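Local atomic coordinates of adenylate isopentenyltransferase (PDB entry 3A8T), a protein that transfers an isopentenyl group from dimethylallyl diphosphate to ATP, ADP or AMP, a step in cytokinin biosynthesis in hop. Residues Glu67-Asp72 with His97-Glu102; Leu42-Gly47 with Pro133-Gly138. All coordinates share one frame; numbering follows the deposited sequence.

In the fold
Both contacts belong to one parallel sheet, in which the strands run in the order 97-98, 66-70, 132-136, 41-46, 174-181, 296-300. Contact 1 joins the first two and contact 2 the third and fourth; their centres lie about 10 Å apart. Strands 66-70 and 132-136 make the seam between them, where Ile69 O to Val136 N and Ser71 N to Val136 O, each 2.8 Å, are probable hydrogen bonds. Along the chain contact 1 is nested inside the loop that contact 2 closes. Both end near the nucleotide site: Asp72 of contact 1 accepts a bond from the adenine amino group, and in contact 2 Gly138 touches ATP while Gly47 begins the ATP-binding loop.

Contact 1. Residues Glu67-Asp72 with His97-Glu102; sequences EVINSD and HHLLGE. With ATP (adenosine-5'-triphosphate), chain B.
His98 and Glu67 meet at the edge of a parallel sheet of the P-loop NTPase type, where the short strand 97-98 runs beside strand 66-70. The imidazole donates from NE2 to Glu67 OE1 at 2.8 Å, with an N-H...O angle of 151°. Carboxylate and ring are nearly coplanar, and OE1 lies close to the ring plane. The Glu67 chain, extended beyond CG, carries the carboxylate out to this edge, where OE1 also forms a salt bridge with Arg129. An alanine at His98 would probably leave Glu67 OE1 without its ring donor, with Arg129 still its partner, and open a gap at the sheet edge. On this His98 face, Ile69 CG2 packs against Leu99 CG at 4.1 Å, and Phe115 of helix 112-128 also touches Leu99.

On the other face of the sheet, Val68 and His97 lie side by side. Val68 CB sits over the imidazole, 3.9 Å from its centroid and 14° off the normal, which meets the geometry of a CH-pi contact. Val68 CG1, anti to the backbone N (chi1 166°), reaches the rim of the same ring.

Two backbone bonds fix the parallel register: His98 N to Val68 O at 2.7 Å and Asn70 N to His98 O at 2.9 Å. Beyond the strand, Asp72 turns to the nucleotide, and its OD2 accepts a nearly straight bond from ATP N6 at 3.3 Å.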
loop_
_atom_site.group_PDB
_atom_site.type_symbol
_atom_site.label_atom_id
_atom_site.label_comp_id
_atom_site.label_asym_id
_atom_site.label_seq_id
_atom_site.Cartn_x
_atom_site.Cartn_y
_atom_site.Cartn_z
ATOM N N GLU A 67 8.782 -14.929 -4.093
ATOM C CA GLU A 67 7.960 -14.832 -2.891
ATOM C C GLU A 67 7.995 -13.342 -2.569
ATOM O O GLU A 67 8.993 -12.640 -2.814
ATOM C CB GLU A 67 8.536 -15.659 -1.693
ATOM C CG GLU A 67 8.883 -17.159 -2.012
ATOM C CD GLU A 67 8.897 -18.126 -0.767
ATOM O OE1 GLU A 67 8.601 -17.668 0.360
ATOM O OE2 GLU A 67 9.220 -19.350 -0.909
ATOM N N VAL A 68 6.898 -12.873 -2.000
ATOM C CA VAL A 68 6.737 -11.476 -1.685
ATOM C C VAL A 68 6.870 -11.103 -0.228
ATOM O O VAL A 68 6.383 -11.791 0.656
ATOM C CB VAL A 68 5.341 -10.962 -2.226
ATOM C CG1 VAL A 68 5.004 -9.628 -1.625
ATOM C CG2 VAL A 68 5.368 -10.836 -3.745
ATOM N N ILE A 69 7.546 -9.987 -0.007
ATOM C CA ILE A 69 7.700 -9.401 1.327
ATOM C C ILE A 69 6.979 -8.073 1.195
ATOM O O ILE A 69 7.283 -7.289 0.308
ATOM C CB ILE A 69 9.163 -9.109 1.685
ATOM C CG1 ILE A 69 9.975 -10.411 1.625
ATOM C CG2 ILE A 69 9.221 -8.437 3.030
ATOM C CD1 ILE A 69 11.486 -10.290 1.828
ATOM N N ASN A 70 5.982 -7.863 2.030
ATOM C CA ASN A 70 5.218 -6.624 2.034
ATOM C C ASN A 70 6.011 -5.538 2.737
ATOM O O ASN A 70 6.522 -5.779 3.826
ATOM C CB ASN A 70 3.928 -6.807 2.804
ATOM C CG ASN A 70 3.278 -5.495 3.134
ATOM O OD1 ASN A 70 3.101 -5.145 4.280
ATOM N ND2 ASN A 70 2.934 -4.766 2.125
ATOM N N SER A 71 6.111 -4.354 2.118
ATOM C CA SER A 71 6.830 -3.190 2.689
ATOM C C SER A 71 5.896 -2.007 2.981
ATOM O O SER A 71 6.345 -0.903 3.242
ATOM C CB SER A 71 7.950 -2.714 1.762
ATOM O OG SER A 71 7.441 -2.379 0.496
ATOM N N ASP A 72 4.593 -2.243 2.911
ATOM C CA ASP A 72 3.604 -1.209 3.222
ATOM C C ASP A 72 3.406 -1.298 4.761
ATOM O O ASP A 72 3.069 -2.334 5.315
ATOM C CB ASP A 72 2.350 -1.503 2.428
ATOM C CG ASP A 72 1.225 -0.587 2.762
ATOM O OD1 ASP A 72 0.825 -0.535 3.941
ATOM O OD2 ASP A 72 0.724 0.079 1.838
ATOM N N HIS A 97 3.430 -14.932 0.637
ATOM C CA HIS A 97 3.663 -13.557 1.085
ATOM C C HIS A 97 4.138 -13.527 2.511
ATOM O O HIS A 97 3.734 -14.373 3.298
ATOM C CB HIS A 97 2.387 -12.676 0.990
ATOM C CG HIS A 97 1.967 -12.397 -0.411
ATOM N ND1 HIS A 97 1.793 -11.120 -0.899
ATOM C CD2 HIS A 97 1.763 -13.229 -1.460
ATOM C CE1 HIS A 97 1.500 -11.179 -2.187
ATOM N NE2 HIS A 97 1.479 -12.443 -2.551
ATOM N N HIS A 98 4.977 -12.539 2.829
ATOM C CA HIS A 98 5.521 -12.332 4.162
ATOM C C HIS A 98 5.296 -10.892 4.647
ATOM O O HIS A 98 5.216 -9.969 3.861
ATOM C CB HIS A 98 7.005 -12.640 4.135
ATOM C CG HIS A 98 7.324 -13.937 3.463
ATOM N ND1 HIS A 98 7.416 -15.132 4.146
ATOM C CD2 HIS A 98 7.547 -14.229 2.161
ATOM C CE1 HIS A 98 7.686 -16.102 3.296
ATOM N NE2 HIS A 98 7.773 -15.581 2.084
ATOM N N LEU A 99 5.199 -10.721 5.957
ATOM C CA LEU A 99 5.011 -9.419 6.551
ATOM C C LEU A 99 3.710 -8.814 6.051
ATOM O O LEU A 99 3.578 -7.596 5.900
ATOM C CB LEU A 99 6.195 -8.515 6.216
ATOM C CG LEU A 99 7.607 -8.714 6.792
ATOM C CD1 LEU A 99 7.903 -7.569 7.663
ATOM C CD2 LEU A 99 7.757 -10.002 7.556
ATOM N N LEU A 100 2.737 -9.673 5.792
ATOM C CA LEU A 100 1.440 -9.199 5.313
ATOM C C LEU A 100 0.319 -9.657 6.204
ATOM O O LEU A 100 -0.078 -10.818 6.193
ATOM C CB LEU A 100 1.181 -9.647 3.870
ATOM C CG LEU A 100 -0.166 -9.201 3.258
ATOM C CD1 LEU A 100 -0.344 -7.712 3.328
ATOM C CD2 LEU A 100 -0.250 -9.676 1.791
ATOM N N GLY A 101 -0.152 -8.730 7.013
ATOM C CA GLY A 101 -1.273 -8.983 7.908
ATOM C C GLY A 101 -0.994 -9.966 9.008
ATOM O O GLY A 101 -1.891 -10.725 9.383
ATOM N N GLU A 102 0.213 -9.954 9.553
ATOM C CA GLU A 102 0.507 -10.896 10.596
ATOM C C GLU A 102 0.905 -10.257 11.909
ATOM O O GLU A 102 1.153 -10.970 12.864
ATOM C CB GLU A 102 1.618 -11.852 10.159
ATOM C CG GLU A 102 1.323 -12.681 8.915
ATOM C CD GLU A 102 2.480 -13.591 8.547
ATOM O OE1 GLU A 102 2.723 -14.558 9.304
ATOM O OE2 GLU A 102 3.148 -13.341 7.515
HETATM P PG ATP B . 5.822 8.529 7.072
HETATM O O1G ATP B . 7.021 8.011 7.802
HETATM O O2G ATP B . 4.569 8.514 8.115
HETATM O O3G ATP B . 6.066 10.050 6.590
HETATM P PB ATP B . 6.294 6.305 5.516
HETATM O O1B ATP B . 7.431 6.478 4.664
HETATM O O2B ATP B . 6.794 5.807 6.899
HETATM O O3B ATP B . 5.478 7.667 5.687
HETATM P PA ATP B . 3.997 5.540 4.069
HETATM O O1A ATP B . 4.125 6.681 3.175
HETATM O O2A ATP B . 3.609 4.266 3.141
HETATM O O3A ATP B . 5.374 5.126 4.878
HETATM O "O5'" ATP B . 2.735 5.680 5.085
HETATM C "C5'" ATP B . 2.589 6.963 5.629
HETATM C "C4'" ATP B . 1.144 7.083 6.073
HETATM O "O4'" ATP B . 0.295 6.888 4.935
HETATM C "C3'" ATP B . 0.686 6.006 7.086
HETATM O "O3'" ATP B . 0.969 6.412 8.423
HETATM C "C2'" ATP B . -0.818 5.891 6.784
HETATM O "O2'" ATP B . -1.525 6.852 7.488
HETATM C "C1'" ATP B . -0.930 6.137 5.297
HETATM N N9 ATP B . -0.997 4.848 4.555
HETATM C C8 ATP B . 0.066 4.180 3.948
HETATM N N7 ATP B . -0.328 3.017 3.471
HETATM C C5 ATP B . -1.657 2.855 3.728
HETATM C C6 ATP B . -2.655 1.830 3.483
HETATM N N6 ATP B . -2.360 0.651 2.845
HETATM N N1 ATP B . -3.914 2.059 3.911
HETATM C C2 ATP B . -4.244 3.183 4.534
HETATM N N3 ATP B . -3.364 4.154 4.787
HETATM C C4 ATP B . -2.096 4.049 4.423
#

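Contact 2. Residues Leu42-Gly47 with Pro133-Gly138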
loop_
_atom_site.group_PDB
_atom_site.type_symbol
_atom_site.label_atom_id
_atom_site.label_comp_id
_atom_site.label_asym_id
_atom_site.label_seq_id
_atom_site.Cartn_x
_atom_site.Cartn_y
_atom_site.Cartn_z
ATOM N N LEU A 42 17.756 -8.871 -4.394
ATOM C CA LEU A 42 16.454 -8.500 -3.959
ATOM C C LEU A 42 15.761 -7.578 -4.950
ATOM O O LEU A 42 16.269 -6.532 -5.318
ATOM C CB LEU A 42 16.518 -7.827 -2.578
ATOM C CG LEU A 42 15.171 -7.255 -2.084
ATOM C CD1 LEU A 42 14.132 -8.363 -1.732
ATOM C CD2 LEU A 42 15.471 -6.339 -0.933
ATOM N N LEU A 43 14.586 -7.984 -5.390
ATOM C CA LEU A 43 13.835 -7.161 -6.311
ATOM C C LEU A 43 12.984 -6.230 -5.467
ATOM O O LEU A 43 12.362 -6.676 -4.491
ATOM C CB LEU A 43 12.959 -8.035 -7.194
ATOM C CG LEU A 43 12.137 -7.363 -8.286
ATOM C CD1 LEU A 43 13.043 -6.487 -9.203
ATOM C CD2 LEU A 43 11.445 -8.487 -9.063
ATOM N N VAL A 44 12.975 -4.954 -5.821
ATOM C CA VAL A 44 12.211 -3.982 -5.070
ATOM C C VAL A 44 11.179 -3.302 -5.951
ATOM O O VAL A 44 11.514 -2.690 -6.926
ATOM C CB VAL A 44 13.161 -2.933 -4.436
ATOM C CG1 VAL A 44 12.350 -1.877 -3.629
ATOM C CG2 VAL A 44 14.200 -3.659 -3.580
ATOM N N LEU A 45 9.909 -3.454 -5.616
ATOM C CA LEU A 45 8.849 -2.856 -6.410
ATOM C C LEU A 45 8.373 -1.644 -5.661
ATOM O O LEU A 45 7.810 -1.777 -4.573
ATOM C CB LEU A 45 7.668 -3.833 -6.673
ATOM C CG LEU A 45 7.973 -5.208 -7.323
ATOM C CD1 LEU A 45 6.741 -5.772 -7.925
ATOM C CD2 LEU A 45 9.102 -5.124 -8.321
ATOM N N MET A 46 8.618 -0.478 -6.262
ATOM C CA MET A 46 8.295 0.830 -5.724
ATOM C C MET A 46 7.264 1.676 -6.484
ATOM O O MET A 46 7.007 1.491 -7.685
ATOM C CB MET A 46 9.567 1.655 -5.617
ATOM C CG MET A 46 10.425 1.334 -4.407
ATOM S SD MET A 46 11.911 2.397 -4.375
ATOM C CE MET A 46 12.175 2.303 -6.051
ATOM N N GLY A 47 6.698 2.632 -5.759
ATOM C CA GLY A 47 5.709 3.514 -6.329
ATOM C C GLY A 47 4.691 3.958 -5.282
ATOM O O GLY A 47 4.572 3.375 -4.188
ATOM N N PRO A 133 13.401 -12.995 -3.661
ATOM C CA PRO A 133 12.576 -12.231 -2.705
ATOM C C PRO A 133 12.207 -10.884 -3.421
ATOM O O PRO A 133 13.045 -10.268 -4.127
ATOM C CB PRO A 133 13.517 -12.013 -1.525
ATOM C CG PRO A 133 14.822 -11.974 -2.147
ATOM C CD PRO A 133 14.789 -13.085 -3.180
ATOM N N VAL A 134 10.970 -10.434 -3.257
ATOM C CA VAL A 134 10.485 -9.201 -3.900
ATOM C C VAL A 134 9.850 -8.301 -2.851
ATOM O O VAL A 134 8.835 -8.665 -2.266
ATOM C CB VAL A 134 9.448 -9.548 -4.923
ATOM C CG1 VAL A 134 9.018 -8.326 -5.696
ATOM C CG2 VAL A 134 10.007 -10.641 -5.844
ATOM N N LEU A 135 10.464 -7.144 -2.606
ATOM C CA LEU A 135 9.936 -6.181 -1.637
ATOM C C LEU A 135 8.821 -5.376 -2.316
ATOM O O LEU A 135 9.088 -4.647 -3.240
ATOM C CB LEU A 135 11.053 -5.245 -1.204
ATOM C CG LEU A 135 10.883 -4.513 0.103
ATOM C CD1 LEU A 135 10.725 -5.476 1.248
ATOM C CD2 LEU A 135 12.111 -3.605 0.307
ATOM N N VAL A 136 7.582 -5.514 -1.858
ATOM C CA VAL A 136 6.456 -4.830 -2.487
ATOM C C VAL A 136 5.738 -3.897 -1.547
ATOM O O VAL A 136 5.114 -4.317 -0.544
ATOM C CB VAL A 136 5.429 -5.870 -3.060
ATOM C CG1 VAL A 136 4.284 -5.172 -3.808
ATOM C CG2 VAL A 136 6.166 -6.825 -3.988
ATOM N N GLY A 137 5.810 -2.615 -1.870
ATOM C CA GLY A 137 5.164 -1.663 -1.001
ATOM C C GLY A 137 5.670 -0.247 -1.134
ATOM O O GLY A 137 6.662 0.042 -1.825
ATOM N N GLY A 138 4.972 0.634 -0.433
ATOM C CA GLY A 138 5.293 2.024 -0.529
ATOM C C GLY A 138 5.727 2.796 0.684
ATOM O O GLY A 138 5.686 4.033 0.609
HETATM O O HOH W 1 7.698 3.156 -2.645
HETATM O O HOH W 2 5.580 5.138 -1.912
#
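Leu45 and Val134 form the apolar centre on one face of the sheet, their side chains crossing at an angle with Leu45 CG 3.7 Å from Val134 CG1. Leu45 CG is anti to its own carbonyl carbon (chi1 -55°), which also brings CD1 within 4.1 Å of Val136 CG2. Leu43 lies alongside Val134 on this face, its CD2 near Val134 CG2, and helix 53-61 covers the group through Leu60 and Ser57. The opposite face carries Val44 and Leu135, with Leu147 and Leu146 of helix 140-147 packed against them. At the start of the pair, Leu42 CD1 rests on the Pro133 ring, 3.7 Å from CG.

Outward from these carbons the backbones pair in parallel, their axes 20° apart. Leu43 N donates to Pro133 O, and Leu135 N to Leu43 O at 2.7 Å. Leu45 N follows, bonding Leu135 O at 2.8 Å. The next bond, Gly137 N to Leu45 O, has stretched to 3.5 Å and is weak, evidence that the strands are parting.

Past this point water takes over: one molecule lies 3.1 Å from Gly47 O and 2.8 Å from Gly138 O and bridges them. Lys53 NZ also bonds Gly47 O. Gly47 opens the ATP-binding run that continues to Ser54, so strand, glycine-rich loop and helix 53-61 together make the Walker A P-loop.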